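Long-range contacts in ribosome-inactivating protein 3 (Zea mays, PDB 2PQG), which belongs to the ribosome-inactivating protein family, whose members share a fold of mixed beta sheet and packed helices: residues A[58-63]-A[132-136]; A[186-190]-A[216-220]. One frame throughout, in Å; residues are numbered along the deposited sequence.

Contact 1 (A[58-63]-A[132-136])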
loop_
_atom_site.group_PDB
_atom_site.type_symbol
_atom_site.label_atom_id
_atom_site.label_comp_id
_atom_site.label_asym_id
_atom_site.label_seq_id
_atom_site.Cartn_x
_atom_site.Cartn_y
_atom_site.Cartn_z
ATOM N N THR A 58 -9.750 -8.243 12.536
ATOM C CA THR A 58 -9.186 -9.336 13.301
ATOM C C THR A 58 -10.293 -10.093 14.010
ATOM O O THR A 58 -11.443 -10.106 13.570
ATOM C CB THR A 58 -8.173 -8.830 14.344
ATOM O OG1 THR A 58 -8.867 -8.154 15.400
ATOM C CG2 THR A 58 -7.180 -7.872 13.703
ATOM N N ARG A 59 -9.927 -10.723 15.115
ATOM C CA ARG A 59 -10.895 -11.269 16.074
ATOM C C ARG A 59 -11.234 -10.208 17.117
ATOM O O ARG A 59 -12.221 -10.320 17.855
ATOM C CB ARG A 59 -10.259 -12.443 16.821
ATOM C CG ARG A 59 -10.838 -12.699 18.219
ATOM C CD ARG A 59 -10.125 -13.816 18.956
ATOM N NE ARG A 59 -10.821 -14.192 20.184
ATOM C CZ ARG A 59 -11.143 -13.342 21.157
ATOM N NH1 ARG A 59 -10.836 -12.054 21.052
ATOM N NH2 ARG A 59 -11.770 -13.778 22.244
ATOM N N THR A 60 -10.412 -9.166 17.176
ATOM C CA THR A 60 -10.551 -8.140 18.204
ATOM C C THR A 60 -11.097 -6.839 17.621
ATOM O O THR A 60 -12.124 -6.329 18.068
ATOM C CB THR A 60 -9.209 -7.855 18.904
ATOM O OG1 THR A 60 -8.839 -8.981 19.709
ATOM C CG2 THR A 60 -9.321 -6.622 19.787
ATOM N N SER A 61 -10.399 -6.308 16.622
ATOM C CA SER A 61 -10.648 -4.964 16.139
ATOM C C SER A 61 -10.731 -4.935 14.623
ATOM O O SER A 61 -10.828 -5.979 13.979
ATOM C CB SER A 61 -9.536 -4.032 16.606
ATOM O OG SER A 61 -9.927 -2.680 16.474
ATOM N N SER A 62 -10.696 -3.732 14.056
ATOM C CA SER A 62 -10.749 -3.575 12.606
ATOM C C SER A 62 -10.523 -2.133 12.154
ATOM O O SER A 62 -10.627 -1.188 12.950
ATOM C CB SER A 62 -12.103 -4.054 12.065
ATOM O OG SER A 62 -13.154 -3.204 12.499
ATOM N N ILE A 63 -10.193 -1.977 10.876
ATOM C CA ILE A 63 -9.995 -0.663 10.286
ATOM C C ILE A 63 -10.388 -0.723 8.819
ATOM O O ILE A 63 -10.346 -1.783 8.190
ATOM C CB ILE A 63 -8.525 -0.170 10.369
ATOM C CG1 ILE A 63 -7.584 -1.137 9.649
ATOM C CG2 ILE A 63 -8.127 0.015 11.809
ATOM C CD1 ILE A 63 -6.157 -0.614 9.504
ATOM N N VAL A 132 -3.285 -3.861 12.074
ATOM C CA VAL A 132 -4.678 -3.450 12.193
ATOM C C VAL A 132 -5.031 -3.184 13.657
ATOM O O VAL A 132 -5.609 -2.146 13.983
ATOM C CB VAL A 132 -5.640 -4.524 11.615
ATOM C CG1 VAL A 132 -7.095 -4.155 11.918
ATOM C CG2 VAL A 132 -5.445 -4.635 10.109
ATOM N N ASN A 133 -4.667 -4.105 14.541
ATOM C CA ASN A 133 -4.975 -3.930 15.952
ATOM C C ASN A 133 -4.330 -2.670 16.503
ATOM O O ASN A 133 -4.910 -1.983 17.342
ATOM C CB ASN A 133 -4.536 -5.169 16.741
ATOM C CG ASN A 133 -5.450 -6.362 16.502
ATOM O OD1 ASN A 133 -5.064 -7.510 16.724
ATOM N ND2 ASN A 133 -6.677 -6.090 16.051
ATOM N N ASP A 134 -3.139 -2.363 16.006
ATOM C CA ASP A 134 -2.394 -1.184 16.429
ATOM C C ASP A 134 -3.062 0.088 15.912
ATOM O O ASP A 134 -3.357 1.001 16.687
ATOM C CB ASP A 134 -0.966 -1.252 15.884
ATOM C CG ASP A 134 0.012 -0.421 16.688
ATOM O OD1 ASP A 134 -0.321 0.723 17.058
ATOM O OD2 ASP A 134 1.128 -0.916 16.943
ATOM N N LEU A 135 -3.294 0.143 14.601
ATOM C CA LEU A 135 -3.912 1.311 13.973
ATOM C C LEU A 135 -5.365 1.536 14.391
ATOM O O LEU A 135 -5.874 2.661 14.325
ATOM C CB LEU A 135 -3.805 1.203 12.444
ATOM C CG LEU A 135 -2.371 1.287 11.912
ATOM C CD1 LEU A 135 -2.366 1.025 10.414
ATOM C CD2 LEU A 135 -1.771 2.666 12.234
ATOM N N ALA A 136 -6.033 0.469 14.821
ATOM C CA ALA A 136 -7.417 0.580 15.269
ATOM C C ALA A 136 -7.436 1.472 16.496
ATOM O O ALA A 136 -8.483 1.976 16.885
ATOM C CB ALA A 136 -7.976 -0.787 15.619
HETATM O O HOH W 1 -6.821 -9.729 17.653
#
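Three side-chain conformations, those of Thr-58, Asn-133 and Ile-63, shape the way the hairpin loop 58-61 and the start of strand 62-68 meet the last turn of helix 125-135. Thr-58 has chi1 near 72° (p), which folds OG1 back over its own loop. There Thr-58 OG1 accepts from the backbone N of Thr-60 at 2.6 Å (an ST turn) and from the backbone N of Ser-61 at 2.7 Å (an ST motif). Thr-58 OG1 also receives a nearly straight hydrogen bond from Asn-133 ND2, 3.1 Å with an N-H...O angle of 171°. Although the CA-CB bond of Asn-133 points sideways, its m rotamer swings the amide across to the loop. Asn-133 OD1 accepts from water 1 at 3.0 Å, and that water in turn accepts from Thr-60 OG1 at 3.0 Å.

Apolar packing takes over at Ile-63, whose p rotamer spreads its branches over the helix: CG1 lies 3.8 Å from Val-132 CG1, CD1 4.2 Å from Leu-135 CB, and CG2 3.9 Å from Ala-136 CB. Val-132, with chi1 near 173° (t), also brings CG1 to 3.8 Å from the CA of Ser-62, whose own CA-CB bond points away.

The loop joins antiparallel strands 51-57 and 62-68, paired here by backbone bonding between Ile-63 and Leu-56. Val-132 also touches Leu-56, while helix 171-189 packs Leu-180 on Ile-63, and Thr-173 and Leu-177 on Leu-135.

Contact 2 (A[186-190]-A[216-220])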
loop_
_atom_site.group_PDB
_atom_site.type_symbol
_atom_site.label_atom_id
_atom_site.label_comp_id
_atom_site.label_asym_id
_atom_site.label_seq_id
_atom_site.Cartn_x
_atom_site.Cartn_y
_atom_site.Cartn_z
ATOM N N GLU A 186 0.185 -2.380 -3.067
ATOM C CA GLU A 186 1.214 -2.948 -3.926
ATOM C C GLU A 186 0.934 -4.411 -4.227
ATOM O O GLU A 186 1.396 -4.938 -5.237
ATOM C CB GLU A 186 2.594 -2.763 -3.284
ATOM C CG GLU A 186 2.912 -1.300 -3.013
ATOM C CD GLU A 186 3.121 -0.467 -4.280
ATOM O OE1 GLU A 186 2.641 -0.876 -5.353
ATOM O OE2 GLU A 186 3.754 0.610 -4.204
ATOM N N GLY A 187 0.176 -5.064 -3.354
ATOM C CA GLY A 187 -0.173 -6.448 -3.599
ATOM C C GLY A 187 -1.146 -6.485 -4.770
ATOM O O GLY A 187 -1.116 -7.407 -5.591
ATOM N N LEU A 188 -2.005 -5.469 -4.853
ATOM C CA LEU A 188 -2.995 -5.375 -5.921
ATOM C C LEU A 188 -2.347 -4.963 -7.256
ATOM O O LEU A 188 -2.677 -5.506 -8.312
ATOM C CB LEU A 188 -4.094 -4.373 -5.534
ATOM C CG LEU A 188 -5.018 -4.685 -4.347
ATOM C CD1 LEU A 188 -5.834 -3.450 -4.000
ATOM C CD2 LEU A 188 -5.937 -5.850 -4.667
ATOM N N ARG A 189 -1.426 -4.006 -7.199
ATOM C CA ARG A 189 -0.729 -3.535 -8.392
ATOM C C ARG A 189 0.198 -4.582 -9.013
ATOM O O ARG A 189 0.182 -4.803 -10.224
ATOM C CB ARG A 189 0.136 -2.319 -8.063
ATOM C CG ARG A 189 -0.573 -1.014 -7.837
ATOM C CD ARG A 189 0.452 -0.011 -7.345
ATOM N NE ARG A 189 -0.113 1.315 -7.161
ATOM C CZ ARG A 189 0.595 2.375 -6.793
ATOM N NH1 ARG A 189 1.895 2.254 -6.568
ATOM N NH2 ARG A 189 0.011 3.559 -6.672
ATOM N N PHE A 190 1.022 -5.206 -8.179
ATOM C CA PHE A 190 1.993 -6.181 -8.654
ATOM C C PHE A 190 1.687 -7.619 -8.297
ATOM O O PHE A 190 1.506 -7.936 -7.119
ATOM C CB PHE A 190 3.382 -5.863 -8.089
ATOM C CG PHE A 190 3.884 -4.499 -8.425
ATOM C CD1 PHE A 190 3.437 -3.382 -7.726
ATOM C CD2 PHE A 190 4.808 -4.325 -9.446
ATOM C CE1 PHE A 190 3.915 -2.107 -8.039
ATOM C CE2 PHE A 190 5.288 -3.059 -9.763
ATOM C CZ PHE A 190 4.839 -1.946 -9.061
ATOM N N GLN A 216 11.378 -2.288 -8.388
ATOM C CA GLN A 216 10.389 -2.305 -9.452
ATOM C C GLN A 216 9.097 -1.734 -8.902
ATOM O O GLN A 216 8.414 -0.950 -9.565
ATOM C CB GLN A 216 10.149 -3.728 -9.915
ATOM C CG GLN A 216 11.413 -4.469 -10.206
ATOM C CD GLN A 216 11.140 -5.897 -10.560
ATOM O OE1 GLN A 216 10.621 -6.663 -9.742
ATOM N NE2 GLN A 216 11.472 -6.275 -11.789
ATOM N N VAL A 217 8.765 -2.147 -7.684
ATOM C CA VAL A 217 7.559 -1.678 -7.021
ATOM C C VAL A 217 7.536 -0.154 -6.990
ATOM O O VAL A 217 6.492 0.471 -7.218
ATOM C CB VAL A 217 7.479 -2.206 -5.565
ATOM C CG1 VAL A 217 6.429 -1.434 -4.782
ATOM C CG2 VAL A 217 7.132 -3.676 -5.572
ATOM N N GLN A 218 8.692 0.435 -6.708
ATOM C CA GLN A 218 8.805 1.879 -6.629
ATOM C C GLN A 218 8.766 2.545 -7.990
ATOM O O GLN A 218 8.733 3.767 -8.069
ATOM C CB GLN A 218 10.092 2.272 -5.909
ATOM C CG GLN A 218 10.069 1.989 -4.416
ATOM C CD GLN A 218 11.234 2.624 -3.692
ATOM O OE1 GLN A 218 12.303 2.031 -3.562
ATOM N NE2 GLN A 218 11.036 3.851 -3.230
ATOM N N LYS A 219 8.766 1.752 -9.058
ATOM C CA LYS A 219 8.731 2.310 -10.407
ATOM C C LYS A 219 7.450 1.945 -11.144
ATOM O O LYS A 219 7.417 1.896 -12.375
ATOM C CB LYS A 219 9.951 1.839 -11.212
ATOM C CG LYS A 219 11.251 2.530 -10.838
ATOM C CD LYS A 219 11.161 4.014 -11.108
ATOM C CE LYS A 219 12.473 4.720 -10.809
ATOM N NZ LYS A 219 12.799 4.776 -9.359
ATOM N N TRP A 220 6.390 1.700 -10.381
ATOM C CA TRP A 220 5.098 1.336 -10.945
ATOM C C TRP A 220 4.665 2.229 -12.096
ATOM O O TRP A 220 4.114 1.742 -13.084
ATOM C CB TRP A 220 4.020 1.393 -9.868
ATOM C CG TRP A 220 2.677 0.932 -10.346
ATOM C CD1 TRP A 220 2.361 -0.315 -10.802
ATOM C CD2 TRP A 220 1.465 1.704 -10.407
ATOM N NE1 TRP A 220 1.028 -0.376 -11.126
ATOM C CE2 TRP A 220 0.454 0.835 -10.883
ATOM C CE3 TRP A 220 1.133 3.018 -10.067
ATOM C CZ2 TRP A 220 -0.873 1.271 -11.074
ATOM C CZ3 TRP A 220 -0.193 3.441 -10.256
ATOM C CH2 TRP A 220 -1.178 2.559 -10.739
HETATM O O HOH W 2 4.986 2.663 -5.656
#
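Stacking dominates where the end of helix 171-189 meets the junction after helix 211-217. The guanidinium of Arg-189 lies flat on the Trp-220 indole, with centres 3.8 Å apart and planes only 5° from parallel. Arg-189 CZ sits 3.8 Å from the centroid of the Trp-220 six-membered ring, 28° off the normal, which meets the criteria for a cation-pi interaction. Further back along this side chain, extended beyond chi1, Arg-189 CD makes a CH-pi contact 3.6 Å above the centroid of the five-membered ring of Trp-220.

Phe-190 supplies the second aromatic surface. The edge of Trp-220 points toward its face in an offset edge-to-face pair: the centroids of the Phe-190 ring and the Trp-220 five-membered ring are 5.1 Å apart and the planes meet at 61°. Val-217 CG2 lies 4.2 Å from the Phe-190 centroid, 7° off the normal, a further CH-pi contact.

Grouped with Tyr-73 and Tyr-109, the buried set Glu-186, Arg-189 and Trp-220 is consistent with the active-site cleft of the ribosome-inactivating protein fold. Both segments are helix junctions: Phe-190 stands at the N-cap position of helix 191-199, and a type I turn from Val-217 to Trp-220 leads into helix 220-232.

Polar links hold the charged groups. Arg-189 NH1 forms a salt bridge with Glu-186 OE2 at 3.4 Å, while its NH2 binds Asn-71 O. Trp-220 NE1 is bonded to Leu-258 O. Water 2 bridges the segments, donating to Glu-186 OE2 at 2.8 Å and to Val-217 O at 3.1 Å.

How the contacts relate
The centres of the two contacts are 25 Å apart and their nearest atoms about 13 Å, so they do not touch. Along the chain they follow in series, contact 1 closing before contact 2 opens. Two elements connect them. Helix 171-189 packs beside contact 1 through its earlier residues and delivers its C-terminal end to contact 2; strand 62-68 begins at contact 1 and runs toward the loop carrying Asn-71 and Tyr-73, which meet Arg-189. Contact 1 is partly buried and contact 2 buried: the centre of contact 1 lies about 17 Å from the centre of the chain, that of contact 2 about 9 Å, and only the latter lies at the probable active-site cleft.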